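Local coordinates for capsid protein VP1 (Human polyomavirus 12, PDB 6Y5Z), which builds the viral capsid as disulfide-linked pentamers, which probably pack into a T=7 icosahedral shell, and takes part in attachment to host cells, at the interface of chains A and B. Coordinates in Å, arbitrary orientation; residue numbers count along the deposited sequence, not the author numbering. Chains: chain A/B, Capsid protein VP1.

Contact 1: the interface of chains A and B. Residues chain A 105, 114-117; chain B 46, 48, 248, 257, 259.
A:Val116 stands over one face of the indole of B:Trp248 and shows how a small branched side chain can cover a large flat one with both of its methyls. Its CG2 lies over the six-membered ring, 4.0 Å from the ring centre of B:Trp248, while CG1 sits over the five-membered ring, a pair of CH-pi contacts. CG1 is anti to the carbonyl carbon (chi1 -59°), the turn that lets the two branches straddle the fused rings. B:Gln257 crosses this valine at about a right angle. Its chain runs extended beyond CG, and the amide oxygen OE1 takes the backbone N-H of A:Val116 at 2.9 Å, on a lone pair in the carbonyl plane and nearly straight, at 166° at the hydrogen. A:Val105 crosses the indole obliquely further along the ring, with CG1 and CG2 each 3.7 Å from CZ2 of B:Trp248. The same CG2 meets CZ of B:Phe259 tip to tip at 3.9 Å. Within chain B, the indole's NE1 edge points into the face of the B:Phe259 ring, an edge-to-face arrangement that supports the indole from its rim. B:Val46 adds its CG1 against CG1 of A:Val116 at 3.9 Å. Beside this apolar cluster, water 1 ties the carbonyl oxygens of A:Asn114 and B:Val46 to the backbone N of B:Gln257, 2.8 Å from the water. The patch fastens a loop of one VP1 copy to a tryptophan on strand 237-250 of its neighbour in the pentamer.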
# COMPACT_ATOMS: atom_id res chain seq x y z
N VAL A 105 4.18 25.34 7.34
CA VAL A 105 3.61 25.84 6.06
C VAL A 105 3.36 27.35 6.19
O VAL A 105 2.55 27.89 5.45
CB VAL A 105 2.36 25.04 5.66
CG1 VAL A 105 2.73 23.61 5.31
CG2 VAL A 105 1.28 25.08 6.72
N ASN A 114 -4.96 32.49 -0.45
CA ASN A 114 -4.60 32.71 0.97
C ASN A 114 -4.39 31.36 1.66
O ASN A 114 -4.38 31.33 2.89
CB ASN A 114 -5.65 33.55 1.70
CG ASN A 114 -5.77 34.94 1.11
OD1 ASN A 114 -4.77 35.60 0.86
ND2 ASN A 114 -6.99 35.38 0.84
N GLY A 115 -4.14 30.30 0.89
CA GLY A 115 -3.86 28.97 1.45
C GLY A 115 -2.49 28.89 2.08
O GLY A 115 -1.72 29.89 2.10
N VAL A 116 -2.16 27.72 2.59
CA VAL A 116 -0.88 27.52 3.33
C VAL A 116 0.25 27.50 2.31
O VAL A 116 0.02 27.27 1.10
CB VAL A 116 -0.91 26.23 4.17
CG1 VAL A 116 -2.03 26.21 5.19
CG2 VAL A 116 -0.96 24.97 3.32
N GLY A 117 1.47 27.67 2.81
CA GLY A 117 2.68 27.50 2.02
C GLY A 117 2.77 26.07 1.50
O GLY A 117 2.44 25.15 2.26
N VAL B 46 -4.04 30.19 8.87
CA VAL B 46 -2.57 30.19 8.67
C VAL B 46 -2.19 31.35 7.75
O VAL B 46 -2.76 31.46 6.65
CB VAL B 46 -2.10 28.84 8.10
CG1 VAL B 46 -0.65 28.90 7.69
CG2 VAL B 46 -2.36 27.73 9.11
N VAL B 48 1.15 33.27 5.75
CA VAL B 48 2.44 32.82 5.15
C VAL B 48 3.38 34.02 5.09
O VAL B 48 2.91 35.12 4.73
CB VAL B 48 2.17 32.21 3.76
CG1 VAL B 48 3.44 31.81 3.04
CG2 VAL B 48 1.22 31.02 3.89
N TRP B 248 -5.65 20.12 6.63
CA TRP B 248 -6.18 21.50 6.72
C TRP B 248 -7.66 21.51 6.33
O TRP B 248 -8.05 20.85 5.35
CB TRP B 248 -5.37 22.48 5.86
CG TRP B 248 -3.95 22.57 6.30
CD1 TRP B 248 -3.48 23.19 7.41
CD2 TRP B 248 -2.81 21.98 5.67
NE1 TRP B 248 -2.12 23.06 7.51
CE2 TRP B 248 -1.69 22.29 6.47
CE3 TRP B 248 -2.61 21.24 4.49
CZ2 TRP B 248 -0.40 21.88 6.15
CZ3 TRP B 248 -1.33 20.84 4.18
CH2 TRP B 248 -0.25 21.15 4.99
N GLN B 257 -6.71 28.63 5.44
CA GLN B 257 -6.82 27.25 5.93
C GLN B 257 -6.48 27.20 7.40
O GLN B 257 -5.76 28.09 7.89
CB GLN B 257 -5.87 26.38 5.11
CG GLN B 257 -6.25 26.34 3.66
CD GLN B 257 -5.40 25.39 2.85
OE1 GLN B 257 -4.34 25.76 2.37
NE2 GLN B 257 -5.87 24.16 2.68
N PHE B 259 -5.26 24.18 10.48
CA PHE B 259 -4.94 22.80 10.86
C PHE B 259 -6.17 22.23 11.56
O PHE B 259 -6.90 22.97 12.29
CB PHE B 259 -3.75 22.76 11.80
CG PHE B 259 -2.42 23.05 11.17
CD1 PHE B 259 -1.94 24.35 11.06
CD2 PHE B 259 -1.60 22.00 10.79
CE1 PHE B 259 -0.69 24.58 10.52
CE2 PHE B 259 -0.35 22.24 10.26
CZ PHE B 259 0.11 23.53 10.13
O HOH W 1 -4.11 29.72 5.05

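Contact 2: the interface of chains A and B. Residues chain A 97-98, 100, 263; chain B 140, 168, 187-189, 191.
Polar recognition between A:Asn100 and B:Ser188 illustrates how a side-chain hydrogen bond can sit among apolar tips. The serine hydroxyl OG donates to the amide oxygen OD1 of A:Asn100 at 2.5 Å, a short bond. The C=O...donor angle is 123°, and the donor is tilted 19° from the carbonyl plane. CG of A:Asn100 lies between the backbone N and the carbonyl carbon (chi1 49°), which carries the amide toward strand 187-189. The amide nitrogen ND2 lies 3.2 Å from the carbonyl oxygen of B:Trp187, but its N-H points elsewhere and the pair is not a hydrogen bond.

The apolar contacts are made by branch ends. CG2 of A:Ile97 rests 3.7 Å from CB of B:Ser188, alongside the hydroxyl that grips the asparagine. From another segment of chain A, the ring of A:Pro263 and the end of B:Ile140 reach toward each other, tip to tip, CD to CD1 at 3.7 Å. B:Leu168 brings CB to CB of A:Pro263 at 3.9 Å, and the backbone of A:Gly98 lies against CG2 of B:Ile140. Packing is tight where A:Ile97 meets B:Pro191 tip to tip: the terminal methyl CD1 is 3.3 Å from both CG and CD of the proline ring.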
# COMPACT_ATOMS: atom_id res chain seq x y z
N ILE A 97 15.28 11.74 11.31
CA ILE A 97 14.79 12.76 12.28
C ILE A 97 14.25 13.96 11.50
O ILE A 97 14.96 14.38 10.60
CB ILE A 97 15.91 13.24 13.23
CG1 ILE A 97 16.50 12.10 14.04
CG2 ILE A 97 15.38 14.31 14.17
CD1 ILE A 97 15.42 11.34 14.75
N GLY A 98 13.10 14.50 11.89
CA GLY A 98 12.67 15.83 11.44
C GLY A 98 11.56 15.83 10.43
O GLY A 98 11.30 16.90 9.86
N ASN A 100 8.63 16.16 11.22
CA ASN A 100 7.76 17.20 11.85
C ASN A 100 8.09 18.57 11.26
O ASN A 100 7.21 19.43 11.27
CB ASN A 100 7.94 17.23 13.36
CG ASN A 100 9.40 17.27 13.72
OD1 ASN A 100 10.05 16.22 13.63
ND2 ASN A 100 9.92 18.45 14.05
N PRO A 263 18.55 14.53 8.74
CA PRO A 263 19.60 13.74 9.37
C PRO A 263 19.08 12.34 9.73
O PRO A 263 17.88 12.16 9.86
CB PRO A 263 19.90 14.49 10.68
CG PRO A 263 19.17 15.80 10.56
CD PRO A 263 18.00 15.56 9.63
N ILE B 140 14.88 20.76 15.77
CA ILE B 140 15.22 20.78 14.32
C ILE B 140 14.15 21.62 13.64
O ILE B 140 12.99 21.55 14.07
CB ILE B 140 15.36 19.35 13.77
CG1 ILE B 140 15.73 19.38 12.29
CG2 ILE B 140 14.11 18.51 14.03
CD1 ILE B 140 16.30 18.07 11.78
N LEU B 168 21.04 18.45 12.36
CA LEU B 168 21.06 17.96 13.74
C LEU B 168 22.07 18.76 14.55
O LEU B 168 23.29 18.59 14.38
CB LEU B 168 21.39 16.46 13.74
CG LEU B 168 20.93 15.68 14.97
CD1 LEU B 168 21.63 16.13 16.24
CD2 LEU B 168 19.43 15.72 15.12
N TRP B 187 10.32 20.33 16.96
CA TRP B 187 10.72 19.30 17.94
C TRP B 187 10.40 17.91 17.41
O TRP B 187 9.23 17.67 17.07
CB TRP B 187 10.00 19.50 19.28
CG TRP B 187 10.38 20.75 20.01
CD1 TRP B 187 9.54 21.78 20.29
CD2 TRP B 187 11.64 21.07 20.63
NE1 TRP B 187 10.18 22.72 21.04
CE2 TRP B 187 11.45 22.30 21.30
CE3 TRP B 187 12.86 20.41 20.76
CZ2 TRP B 187 12.49 22.92 22.00
CZ3 TRP B 187 13.90 21.02 21.45
CH2 TRP B 187 13.68 22.26 22.08
N SER B 188 11.39 17.04 17.41
CA SER B 188 11.27 15.59 17.09
C SER B 188 11.44 14.79 18.36
O SER B 188 12.27 15.11 19.20
CB SER B 188 12.36 15.19 16.13
OG SER B 188 12.18 15.82 14.90
N PRO B 189 10.82 13.60 18.49
CA PRO B 189 11.23 12.69 19.55
C PRO B 189 12.71 12.35 19.34
O PRO B 189 13.14 12.14 18.20
CB PRO B 189 10.33 11.45 19.39
CG PRO B 189 9.31 11.83 18.37
CD PRO B 189 9.76 13.07 17.63
N PRO B 191 15.78 10.08 19.24
CA PRO B 191 16.07 8.65 19.23
C PRO B 191 17.33 8.30 20.04
O PRO B 191 17.56 7.13 20.33
CB PRO B 191 16.28 8.34 17.74
CG PRO B 191 16.80 9.64 17.19
CD PRO B 191 16.04 10.72 17.94

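Contact 3: the interface of chains A and B. Residues chain A 101-103, 119-120, 211; chain B 123-124, 142, 203, 205-206.
The 3-10 helix 99-103 of chain A lies against the end of strand 197-204 of chain B, an example of a short helical turn seated on a tyrosine. B:Tyr203 carries the contact. A:Leu102 crosses it at about a right angle, CB 3.3 Å from the phenol oxygen OH and CD1 3.7 Å from CE2. A:Met103 slides past the same ring in the opposite direction. Its chain is bent at chi2 and chi3 (-60° and -69°), which brings SD to the ring edge, in plane, 3.7 Å from CE1 of B:Tyr203, and against CB of B:Ser123. A:Pro211 packs with its CG beside CE2 of B:Tyr203. The backbone N of B:Gly205, above one ring face toward its rim, gives a hydrogen bond to the carbonyl oxygen of A:Pro211 at 2.8 Å.

Two linked waters serve the phenol OH. Water 3, at 2.6 Å from OH of B:Tyr203, also meets the carbonyl oxygen of A:Leu102 and OG of B:Ser123. Water 2, farther from the phenol, joins the carbonyl oxygen of A:Val120, 2.6 Å away, to the backbone N of B:Gly206. Within chain B, OG of B:Ser123 donates to the carbonyl oxygen of B:Gly206 at 2.8 Å. At the other flank, water 4 links OG1 of A:Thr101 to OE1 of B:Gln142. Apolar contacts and bound water thus join neighbouring subunits of the VP1 pentamer.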
# COMPACT_ATOMS: atom_id res chain seq x y z
N THR A 101 9.32 18.80 10.80
CA THR A 101 9.71 20.15 10.29
C THR A 101 8.92 20.45 9.01
O THR A 101 8.75 21.65 8.67
CB THR A 101 11.21 20.32 10.05
OG1 THR A 101 11.63 19.48 8.96
CG2 THR A 101 12.02 20.05 11.29
N LEU A 102 8.46 19.43 8.30
CA LEU A 102 7.75 19.61 7.01
C LEU A 102 6.31 20.07 7.28
O LEU A 102 5.62 20.42 6.29
CB LEU A 102 7.83 18.30 6.23
CG LEU A 102 9.26 17.78 6.00
CD1 LEU A 102 9.25 16.35 5.50
CD2 LEU A 102 10.03 18.71 5.07
N MET A 103 5.89 20.08 8.54
CA MET A 103 4.56 20.59 8.94
C MET A 103 4.58 22.12 9.07
O MET A 103 3.54 22.71 9.41
CB MET A 103 4.08 19.94 10.24
CG MET A 103 3.99 18.42 10.17
SD MET A 103 2.86 17.77 8.92
CE MET A 103 1.31 18.28 9.67
N PRO A 119 4.18 22.66 0.91
CA PRO A 119 5.26 21.95 1.59
C PRO A 119 6.16 21.15 0.63
O PRO A 119 5.88 21.02 -0.58
CB PRO A 119 4.52 21.07 2.61
CG PRO A 119 3.22 20.76 1.91
CD PRO A 119 2.86 22.04 1.16
N VAL A 120 7.25 20.64 1.18
CA VAL A 120 8.24 19.82 0.41
C VAL A 120 7.56 18.60 -0.21
O VAL A 120 6.92 17.83 0.51
CB VAL A 120 9.38 19.39 1.33
CG1 VAL A 120 10.27 18.34 0.69
CG2 VAL A 120 10.19 20.60 1.79
N PRO A 211 5.83 13.19 0.39
CA PRO A 211 6.78 12.36 1.13
C PRO A 211 6.10 11.60 2.26
O PRO A 211 5.09 12.05 2.79
CB PRO A 211 7.79 13.36 1.71
CG PRO A 211 7.01 14.65 1.80
CD PRO A 211 5.99 14.62 0.67
N SER B 123 -1.29 17.49 4.73
CA SER B 123 -0.22 16.78 5.47
C SER B 123 -0.77 16.23 6.78
O SER B 123 -1.51 16.93 7.49
CB SER B 123 0.95 17.70 5.70
OG SER B 123 1.56 18.09 4.48
N THR B 124 -0.37 15.01 7.12
CA THR B 124 -0.77 14.36 8.37
C THR B 124 0.48 14.08 9.19
O THR B 124 1.55 13.73 8.66
CB THR B 124 -1.60 13.10 8.15
OG1 THR B 124 -0.84 12.25 7.34
CG2 THR B 124 -2.91 13.36 7.46
N GLN B 142 12.75 23.83 9.79
CA GLN B 142 12.82 24.00 8.31
C GLN B 142 13.63 25.26 7.99
O GLN B 142 14.35 25.29 6.95
CB GLN B 142 11.41 24.03 7.72
CG GLN B 142 11.37 24.09 6.20
CD GLN B 142 10.03 23.61 5.67
OE1 GLN B 142 9.87 22.42 5.36
NE2 GLN B 142 9.06 24.51 5.71
N TYR B 203 4.24 10.19 9.29
CA TYR B 203 4.09 11.48 8.62
C TYR B 203 3.77 11.20 7.16
O TYR B 203 4.37 10.29 6.57
CB TYR B 203 5.39 12.26 8.77
CG TYR B 203 5.51 13.35 7.74
CD1 TYR B 203 4.80 14.53 7.86
CD2 TYR B 203 6.29 13.16 6.63
CE1 TYR B 203 4.87 15.50 6.87
CE2 TYR B 203 6.36 14.11 5.63
CZ TYR B 203 5.66 15.29 5.75
OH TYR B 203 5.76 16.21 4.75
N GLY B 205 3.10 13.81 3.67
CA GLY B 205 3.05 15.23 3.27
C GLY B 205 2.02 15.53 2.20
O GLY B 205 1.00 14.80 2.10
N GLY B 206 2.26 16.63 1.49
CA GLY B 206 1.42 17.09 0.38
C GLY B 206 0.46 18.18 0.81
O GLY B 206 0.16 18.28 2.01
O HOH W 2 4.81 17.74 2.11
O HOH W 3 4.31 18.42 4.83
O HOH W 4 12.20 20.85 6.56

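Contact 4: the interface of chains A and B. Residues chain A 99-100, 215; chain B 65, 125-127, 189, 199, 202-203.
A:Phe215 has an extended backbone (phi/psi -149°/140°) on strand 212-216 and faces strands 124-131 and 197-204 of chain B, whereas A:Ser99 and A:Asn100 lie on a 3-10 turn. The case shows a single aromatic ring inserted among the side chains of a neighbouring sheet. CG of A:Phe215 lies between its backbone N and carbonyl carbon (chi1 52°), which sends the ring across the interface toward B:Tyr125. The two side chains cross at about a right angle, and the leading atom CZ comes within 3.6 Å of CE1 of B:Tyr125. The other ring positions meet different neighbours: CE2 lies 3.8 Å from CB of B:Met127 and 4.0 Å from CG of B:Pro189, both side chains crossing that of A:Phe215 at about a right angle, while CE1 lies beside the backbone N of B:Asn202. B:Pro189 in turn rests its CB over the centre of the B:Tyr199 ring.

The helical turn adds two smaller touches. CB of A:Asn100 rests 3.7 Å from CE1 of B:Tyr125, and CB of A:Ser99 lies the same 3.7 Å from CD2 of B:Tyr203. The phenol OH of B:Tyr125 is positioned from within its own chain by a hydrogen bond to OH of B:Tyr65 at 2.8 Å. Water 5 sits at the edge of the B:Tyr125 ring, in its plane, and over one face of A:Phe215, toward its rim, bridging OH of B:Tyr125 at 2.7 Å to OD1 of A:Asn100 at 3.0 Å.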
# COMPACT_ATOMS: atom_id res chain seq x y z
N SER A 99 10.80 14.74 10.25
CA SER A 99 9.60 14.83 9.39
C SER A 99 8.66 15.93 9.92
O SER A 99 7.96 16.57 9.12
CB SER A 99 8.91 13.49 9.23
OG SER A 99 8.43 13.02 10.45
N ASN A 100 8.63 16.16 11.22
CA ASN A 100 7.76 17.20 11.85
C ASN A 100 8.09 18.57 11.26
O ASN A 100 7.21 19.43 11.27
CB ASN A 100 7.94 17.23 13.36
CG ASN A 100 9.40 17.27 13.72
OD1 ASN A 100 10.05 16.22 13.63
ND2 ASN A 100 9.92 18.45 14.05
N PHE A 215 8.52 6.83 12.16
CA PHE A 215 9.56 7.04 13.19
C PHE A 215 9.10 6.34 14.46
O PHE A 215 7.92 6.29 14.76
CB PHE A 215 9.87 8.52 13.40
CG PHE A 215 8.69 9.41 13.65
CD1 PHE A 215 7.98 9.96 12.60
CD2 PHE A 215 8.29 9.69 14.95
CE1 PHE A 215 6.90 10.79 12.84
CE2 PHE A 215 7.20 10.52 15.18
CZ PHE A 215 6.52 11.08 14.13
N TYR B 65 2.57 19.58 20.47
CA TYR B 65 2.42 18.29 21.15
C TYR B 65 1.42 18.45 22.29
O TYR B 65 1.41 19.49 23.02
CB TYR B 65 3.77 17.78 21.65
CG TYR B 65 4.70 17.31 20.57
CD1 TYR B 65 4.49 16.08 19.95
CD2 TYR B 65 5.76 18.08 20.12
CE1 TYR B 65 5.30 15.65 18.92
CE2 TYR B 65 6.59 17.64 19.10
CZ TYR B 65 6.37 16.42 18.50
OH TYR B 65 7.18 16.00 17.46
N TYR B 125 0.31 14.19 10.49
CA TYR B 125 1.37 13.89 11.46
C TYR B 125 0.72 13.23 12.66
O TYR B 125 -0.14 13.85 13.36
CB TYR B 125 2.12 15.15 11.85
CG TYR B 125 3.26 14.91 12.79
CD1 TYR B 125 4.49 14.55 12.27
CD2 TYR B 125 3.17 15.14 14.15
CE1 TYR B 125 5.59 14.39 13.08
CE2 TYR B 125 4.26 14.99 14.98
CZ TYR B 125 5.48 14.61 14.44
OH TYR B 125 6.59 14.40 15.20
N HIS B 126 1.06 11.96 12.86
CA HIS B 126 0.54 11.16 13.98
C HIS B 126 1.69 10.68 14.83
O HIS B 126 2.62 10.06 14.28
CB HIS B 126 -0.27 9.95 13.50
CG HIS B 126 -1.52 10.32 12.81
ND1 HIS B 126 -2.62 10.83 13.48
CD2 HIS B 126 -1.87 10.26 11.50
CE1 HIS B 126 -3.57 11.09 12.61
NE2 HIS B 126 -3.14 10.73 11.39
N MET B 127 1.61 10.87 16.13
CA MET B 127 2.57 10.18 17.00
C MET B 127 1.98 10.04 18.39
O MET B 127 1.09 10.83 18.79
CB MET B 127 3.91 10.92 17.05
CG MET B 127 3.81 12.22 17.77
SD MET B 127 4.03 12.08 19.56
CE MET B 127 5.80 11.73 19.53
N PRO B 189 10.82 13.60 18.49
CA PRO B 189 11.23 12.69 19.55
C PRO B 189 12.71 12.35 19.34
O PRO B 189 13.14 12.14 18.20
CB PRO B 189 10.33 11.45 19.39
CG PRO B 189 9.31 11.83 18.37
CD PRO B 189 9.76 13.07 17.63
N TYR B 199 7.98 5.48 21.69
CA TYR B 199 7.23 6.39 20.81
C TYR B 199 7.07 5.78 19.43
O TYR B 199 7.87 4.94 19.03
CB TYR B 199 7.88 7.78 20.82
CG TYR B 199 9.22 7.87 20.15
CD1 TYR B 199 9.31 7.91 18.77
CD2 TYR B 199 10.40 7.90 20.88
CE1 TYR B 199 10.53 7.98 18.13
CE2 TYR B 199 11.63 7.96 20.26
CZ TYR B 199 11.69 8.01 18.88
OH TYR B 199 12.90 8.08 18.24
N ASN B 202 3.95 8.53 12.42
CA ASN B 202 4.04 8.51 10.96
C ASN B 202 3.66 9.87 10.43
O ASN B 202 2.87 10.59 11.04
CB ASN B 202 3.23 7.36 10.36
CG ASN B 202 1.75 7.64 10.27
OD1 ASN B 202 1.26 8.01 9.19
ND2 ASN B 202 1.05 7.42 11.36
N TYR B 203 4.24 10.19 9.29
CA TYR B 203 4.09 11.48 8.62
C TYR B 203 3.77 11.20 7.16
O TYR B 203 4.37 10.29 6.57
CB TYR B 203 5.39 12.26 8.77
CG TYR B 203 5.51 13.35 7.74
CD1 TYR B 203 4.80 14.53 7.86
CD2 TYR B 203 6.29 13.16 6.63
CE1 TYR B 203 4.87 15.50 6.87
CE2 TYR B 203 6.36 14.11 5.63
CZ TYR B 203 5.66 15.29 5.75
OH TYR B 203 5.76 16.21 4.75
O HOH W 5 8.97 13.54 14.26

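The four contacts form one continuous seam between neighbouring VP1 copies. Measured between the centres of their C-alpha atoms, contact 1 lies about 12 Å from contact 3, which is about 11 Å from contact 4 and 13 Å from contact 2; contacts 1 and 2 mark the far ends, about 22 Å apart. Contacts 2 and 4, about 9 Å apart, share A:Asn100 and B:Pro189, and contacts 3 and 4 share B:Tyr203. The 3-10 helix 99-103 supplies residues to contacts 2, 3 and 4, which may couple them. Because the pairing is not two-fold, each copy can use both surfaces, as a closed ring of five requires.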